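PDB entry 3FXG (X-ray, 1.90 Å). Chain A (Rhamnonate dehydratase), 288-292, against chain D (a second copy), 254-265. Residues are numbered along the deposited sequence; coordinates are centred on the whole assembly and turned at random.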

ATOM      1  N   GLU A 288      -1.258  14.331  -6.935  1.00 13.23           N
ATOM      2  CA  GLU A 288      -1.214  12.936  -6.488  1.00 14.29           C
ATOM      3  C   GLU A 288      -1.628  12.856  -5.023  1.00 14.00           C
ATOM      4  O   GLU A 288      -1.112  13.593  -4.185  1.00 15.81           O
ATOM      5  CB  GLU A 288       0.198  12.349  -6.624  1.00 15.47           C
ATOM      6  CG  GLU A 288       0.772  12.371  -8.027  1.00 18.94           C
ATOM      7  CD  GLU A 288       2.125  11.683  -8.118  1.00 20.87           C
ATOM      8  OE1 GLU A 288       2.784  11.504  -7.070  1.00 20.48           O
ATOM      9  OE2 GLU A 288       2.535  11.334  -9.244  1.00 22.37           O
ATOM     10  N   GLY A 289      -2.550  11.951  -4.715  1.00 14.40           N
ATOM     11  CA  GLY A 289      -2.998  11.811  -3.342  1.00 15.22           C
ATOM     12  C   GLY A 289      -4.175  12.715  -3.039  1.00 15.54           C
ATOM     13  O   GLY A 289      -4.910  12.489  -2.077  1.00 15.32           O
ATOM     14  N   ARG A 290      -4.354  13.746  -3.861  1.00 13.64           N
ATOM     15  CA  ARG A 290      -5.456  14.680  -3.682  1.00 14.73           C
ATOM     16  C   ARG A 290      -5.485  15.177  -2.226  1.00 15.45           C
ATOM     17  O   ARG A 290      -6.530  15.177  -1.569  1.00 15.53           O
ATOM     18  CB  ARG A 290      -6.772  13.982  -4.066  1.00 16.32           C
ATOM     19  CG  ARG A 290      -7.960  14.903  -4.327  1.00 23.00           C
ATOM     20  CD  ARG A 290      -8.556  14.744  -5.748  1.00 18.93           C
ATOM     21  NE  ARG A 290      -8.881  13.363  -6.114  1.00 16.30           N
ATOM     22  CZ  ARG A 290     -10.072  12.955  -6.556  1.00 17.11           C
ATOM     23  NH1 ARG A 290     -10.266  11.679  -6.870  1.00 15.19           N
ATOM     24  NH2 ARG A 290     -11.079  13.811  -6.668  1.00 14.53           N
ATOM     25  N   ASN A 291      -4.322  15.594  -1.730  1.00 13.30           N
ATOM     26  CA  ASN A 291      -4.197  16.111  -0.368  1.00 13.63           C
ATOM     27  C   ASN A 291      -4.241  17.635  -0.324  1.00 13.60           C
ATOM     28  O   ASN A 291      -4.109  18.237   0.747  1.00 12.29           O
ATOM     29  CB  ASN A 291      -2.894  15.631   0.276  1.00 14.79           C
ATOM     30  CG  ASN A 291      -2.923  14.157   0.607  1.00 15.22           C
ATOM     31  OD1 ASN A 291      -3.891  13.662   1.180  1.00 14.56           O
ATOM     32  ND2 ASN A 291      -1.858  13.450   0.256  1.00 15.55           N
ATOM     33  N   LEU A 292      -4.398  18.251  -1.493  1.00 11.96           N
ATOM     34  CA  LEU A 292      -4.482  19.704  -1.598  1.00 13.29           C
ATOM     35  C   LEU A 292      -5.785  20.060  -2.305  1.00 13.31           C
ATOM     36  O   LEU A 292      -6.071  19.570  -3.394  1.00 13.32           O
ATOM     37  CB  LEU A 292      -3.279  20.253  -2.370  1.00 13.59           C
ATOM     38  CG  LEU A 292      -1.953  20.098  -1.618  1.00 13.79           C
ATOM     39  CD1 LEU A 292      -0.795  20.278  -2.569  1.00 18.20           C
ATOM     40  CD2 LEU A 292      -1.889  21.107  -0.474  1.00 12.29           C
TER
ATOM     41  N   ASP D 254     -17.907   9.736 -12.802  1.00 10.86           N
ATOM     42  CA  ASP D 254     -16.536   9.594 -13.299  1.00 11.60           C
ATOM     43  C   ASP D 254     -15.506   9.653 -12.171  1.00 11.92           C
ATOM     44  O   ASP D 254     -14.324   9.392 -12.399  1.00 11.02           O
ATOM     45  CB  ASP D 254     -16.174  10.701 -14.298  1.00 10.35           C
ATOM     46  CG  ASP D 254     -16.831  10.529 -15.654  1.00 11.70           C
ATOM     47  OD1 ASP D 254     -16.903   9.388 -16.162  1.00 10.08           O
ATOM     48  OD2 ASP D 254     -17.256  11.556 -16.224  1.00 12.41           O
ATOM     49  N   ASP D 255     -15.935  10.005 -10.962  1.00 11.07           N
ATOM     50  CA  ASP D 255     -14.983  10.119  -9.857  1.00 12.16           C
ATOM     51  C   ASP D 255     -15.353   9.347  -8.598  1.00 12.57           C
ATOM     52  O   ASP D 255     -15.299   9.878  -7.489  1.00 12.80           O
ATOM     53  CB  ASP D 255     -14.753  11.600  -9.517  1.00 12.83           C
ATOM     54  CG  ASP D 255     -13.628  11.807  -8.507  1.00 14.62           C
ATOM     55  OD1 ASP D 255     -12.690  10.984  -8.486  1.00 11.98           O
ATOM     56  OD2 ASP D 255     -13.671  12.800  -7.746  1.00 13.05           O
ATOM     57  N   THR D 256     -15.708   8.080  -8.765  1.00 11.93           N
ATOM     58  CA  THR D 256     -16.052   7.257  -7.618  1.00 12.91           C
ATOM     59  C   THR D 256     -14.821   7.089  -6.728  1.00 13.05           C
ATOM     60  O   THR D 256     -14.942   6.831  -5.531  1.00 12.71           O
ATOM     61  CB  THR D 256     -16.608   5.892  -8.077  1.00 13.52           C
ATOM     62  OG1 THR D 256     -17.909   6.097  -8.647  1.00 15.35           O
ATOM     63  CG2 THR D 256     -16.717   4.917  -6.907  1.00 11.44           C
ATOM     64  N   ASP D 257     -13.632   7.259  -7.306  1.00 13.47           N
ATOM     65  CA  ASP D 257     -12.406   7.153  -6.521  1.00 14.12           C
ATOM     66  C   ASP D 257     -12.412   8.225  -5.429  1.00 13.76           C
ATOM     67  O   ASP D 257     -11.766   8.072  -4.394  1.00 14.54           O
ATOM     68  CB  ASP D 257     -11.162   7.349  -7.395  1.00 17.54           C
ATOM     69  CG  ASP D 257     -10.968   6.235  -8.408  1.00 20.08           C
ATOM     70  OD1 ASP D 257     -11.304   5.072  -8.096  1.00 21.02           O
ATOM     71  OD2 ASP D 257     -10.461   6.523  -9.513  1.00 23.12           O
ATOM     72  N   GLY D 258     -13.144   9.307  -5.671  1.00 11.40           N
ATOM     73  CA  GLY D 258     -13.214  10.394  -4.708  1.00 12.20           C
ATOM     74  C   GLY D 258     -13.846  10.045  -3.372  1.00 11.34           C
ATOM     75  O   GLY D 258     -13.648  10.752  -2.384  1.00  9.83           O
ATOM     76  N   PHE D 259     -14.612   8.962  -3.327  1.00 10.89           N
ATOM     77  CA  PHE D 259     -15.252   8.568  -2.079  1.00 10.90           C
ATOM     78  C   PHE D 259     -14.262   8.116  -1.007  1.00 11.74           C
ATOM     79  O   PHE D 259     -14.581   8.130   0.183  1.00 11.30           O
ATOM     80  CB  PHE D 259     -16.308   7.498  -2.352  1.00 10.09           C
ATOM     81  CG  PHE D 259     -17.587   8.064  -2.896  1.00 10.98           C
ATOM     82  CD1 PHE D 259     -18.420   8.830  -2.081  1.00 10.24           C
ATOM     83  CD2 PHE D 259     -17.932   7.888  -4.232  1.00 10.73           C
ATOM     84  CE1 PHE D 259     -19.576   9.417  -2.590  1.00 12.25           C
ATOM     85  CE2 PHE D 259     -19.089   8.474  -4.752  1.00 12.17           C
ATOM     86  CZ  PHE D 259     -19.911   9.239  -3.930  1.00 11.30           C
ATOM     87  N   ALA D 260     -13.058   7.735  -1.424  1.00 10.48           N
ATOM     88  CA  ALA D 260     -12.031   7.331  -0.470  1.00 11.60           C
ATOM     89  C   ALA D 260     -11.618   8.581   0.315  1.00 12.30           C
ATOM     90  O   ALA D 260     -11.300   8.510   1.504  1.00 12.03           O
ATOM     91  CB  ALA D 260     -10.822   6.748  -1.208  1.00 12.81           C
ATOM     92  N   LEU D 261     -11.632   9.726  -0.361  1.00 10.55           N
ATOM     93  CA  LEU D 261     -11.269  10.997   0.260  1.00 11.84           C
ATOM     94  C   LEU D 261     -12.406  11.489   1.150  1.00 12.15           C
ATOM     95  O   LEU D 261     -12.179  12.043   2.229  1.00 10.53           O
ATOM     96  CB  LEU D 261     -10.969  12.041  -0.819  1.00 11.02           C
ATOM     97  CG  LEU D 261      -9.796  11.703  -1.745  1.00 14.54           C
ATOM     98  CD1 LEU D 261      -9.828  12.604  -2.956  1.00 12.31           C
ATOM     99  CD2 LEU D 261      -8.482  11.845  -0.984  1.00 15.00           C
ATOM    100  N   ILE D 262     -13.635  11.288   0.692  1.00 11.63           N
ATOM    101  CA  ILE D 262     -14.792  11.697   1.475  1.00 12.21           C
ATOM    102  C   ILE D 262     -14.882  10.860   2.752  1.00 12.30           C
ATOM    103  O   ILE D 262     -15.178  11.388   3.827  1.00 12.51           O
ATOM    104  CB  ILE D 262     -16.091  11.543   0.664  1.00 12.33           C
ATOM    105  CG1 ILE D 262     -16.088  12.534  -0.507  1.00 12.45           C
ATOM    106  CG2 ILE D 262     -17.291  11.776   1.565  1.00 11.64           C
ATOM    107  CD1 ILE D 262     -17.264  12.371  -1.466  1.00 11.16           C
ATOM    108  N   LYS D 263     -14.628   9.559   2.641  1.00 11.42           N
ATOM    109  CA  LYS D 263     -14.684   8.688   3.816  1.00 11.88           C
ATOM    110  C   LYS D 263     -13.564   9.000   4.808  1.00 11.36           C
ATOM    111  O   LYS D 263     -13.720   8.781   6.012  1.00 10.83           O
ATOM    112  CB  LYS D 263     -14.630   7.215   3.404  1.00 10.30           C
ATOM    113  CG  LYS D 263     -15.958   6.652   2.903  1.00 10.67           C
ATOM    114  CD  LYS D 263     -16.969   6.510   4.038  1.00 11.87           C
ATOM    115  CE  LYS D 263     -18.243   5.822   3.566  1.00 13.28           C
ATOM    116  NZ  LYS D 263     -19.241   5.663   4.663  1.00 14.11           N
ATOM    117  N   ARG D 264     -12.434   9.502   4.310  1.00 11.12           N
ATOM    118  CA  ARG D 264     -11.327   9.865   5.194  1.00 11.14           C
ATOM    119  C   ARG D 264     -11.797  11.000   6.102  1.00 12.21           C
ATOM    120  O   ARG D 264     -11.480  11.034   7.287  1.00 10.22           O
ATOM    121  CB  ARG D 264     -10.102  10.337   4.392  1.00 11.26           C
ATOM    122  CG  ARG D 264      -8.973  10.887   5.268  1.00 13.79           C
ATOM    123  CD  ARG D 264      -7.675  11.149   4.487  1.00 15.32           C
ATOM    124  NE  ARG D 264      -7.815  12.200   3.480  1.00 14.65           N
ATOM    125  CZ  ARG D 264      -6.826  12.612   2.690  1.00 15.31           C
ATOM    126  NH1 ARG D 264      -5.624  12.063   2.795  1.00 15.92           N
ATOM    127  NH2 ARG D 264      -7.039  13.568   1.794  1.00 12.14           N
ATOM    128  N   ALA D 265     -12.563  11.925   5.530  1.00  9.32           N
ATOM    129  CA  ALA D 265     -13.070  13.068   6.278  1.00 11.06           C
ATOM    130  C   ALA D 265     -14.287  12.742   7.142  1.00 10.61           C
ATOM    131  O   ALA D 265     -14.370  13.190   8.286  1.00 11.36           O
ATOM    132  CB  ALA D 265     -13.410  14.206   5.312  1.00  9.71           C
TER

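What satisfies the guanidinium of Arg A290? Two of its three nitrogens are paired with the carboxylate of Asp D255 in a two-pronged salt bridge. NH1 of Arg A290 donates to OD1 of Asp D255 at 3.0 Å, and NH2 of Arg A290 donates to OD2 of Asp D255, also at 3.0 Å. The N-H...O angles, 160° and 176°, are close to linear, and OD2 lies at the edge of the guanidinium near its plane, where the N-H bonds point. Each carboxylate oxygen therefore accepts a separate N-H from the arginine, while OD1 also takes part in a hydrogen bond elsewhere in the structure.

How is the long arginine side chain supported on its way to that carboxylate? Arg A290 directs its CA-to-CB bond toward chain D and passes beside Leu D261, whose CD1 lies 3.3 Å from CG of Arg A290, a tight approach for two carbons. The same methyl sits over one face of the guanidinium, leaving the edge free for the aspartate. CA of Gly D258 is 3.9 Å from NH1 of Arg A290. A side chain on this glycine would meet an obstacle in its own chain, since an ideal CB would fall 2.7 Å from OD2 of Asp D255.

What does Arg D264 find on the other chain? Its partner is a neutral one, the amide oxygen of Asn A291. NH1 of Arg D264 donates to OD1 of Asn A291 at 2.9 Å and 155°, while NH2 of Arg D264 donates to the same OD1 at 3.2 Å and a more bent 136°. One oxygen serving two nitrogens cannot lie straight along both N-H bonds, and here the shorter bond is also the straighter. The CA-to-CB bond of Asn A291 points sideways, but the end of its side chain comes nearer and brings OD1 to the edge of the guanidinium. The carbonyl O of Arg A290 lies near that plane too, 3.8 Å from NH2 of Arg D264, yet makes no hydrogen bond with it.

How does the backbone present these groups? Leu D261 and Arg D264 lie one turn apart on a helix, and the CA-to-CB bonds of both point toward the chain A stretch. Asp D255 precedes that helix, and its carbonyl O accepts a hydrogen bond from N of Gly D258 at 2.9 Å. On chain A, Gly A289 has phi/psi of 90/-20, angles at which a CB would be jammed against the preceding carbonyl O.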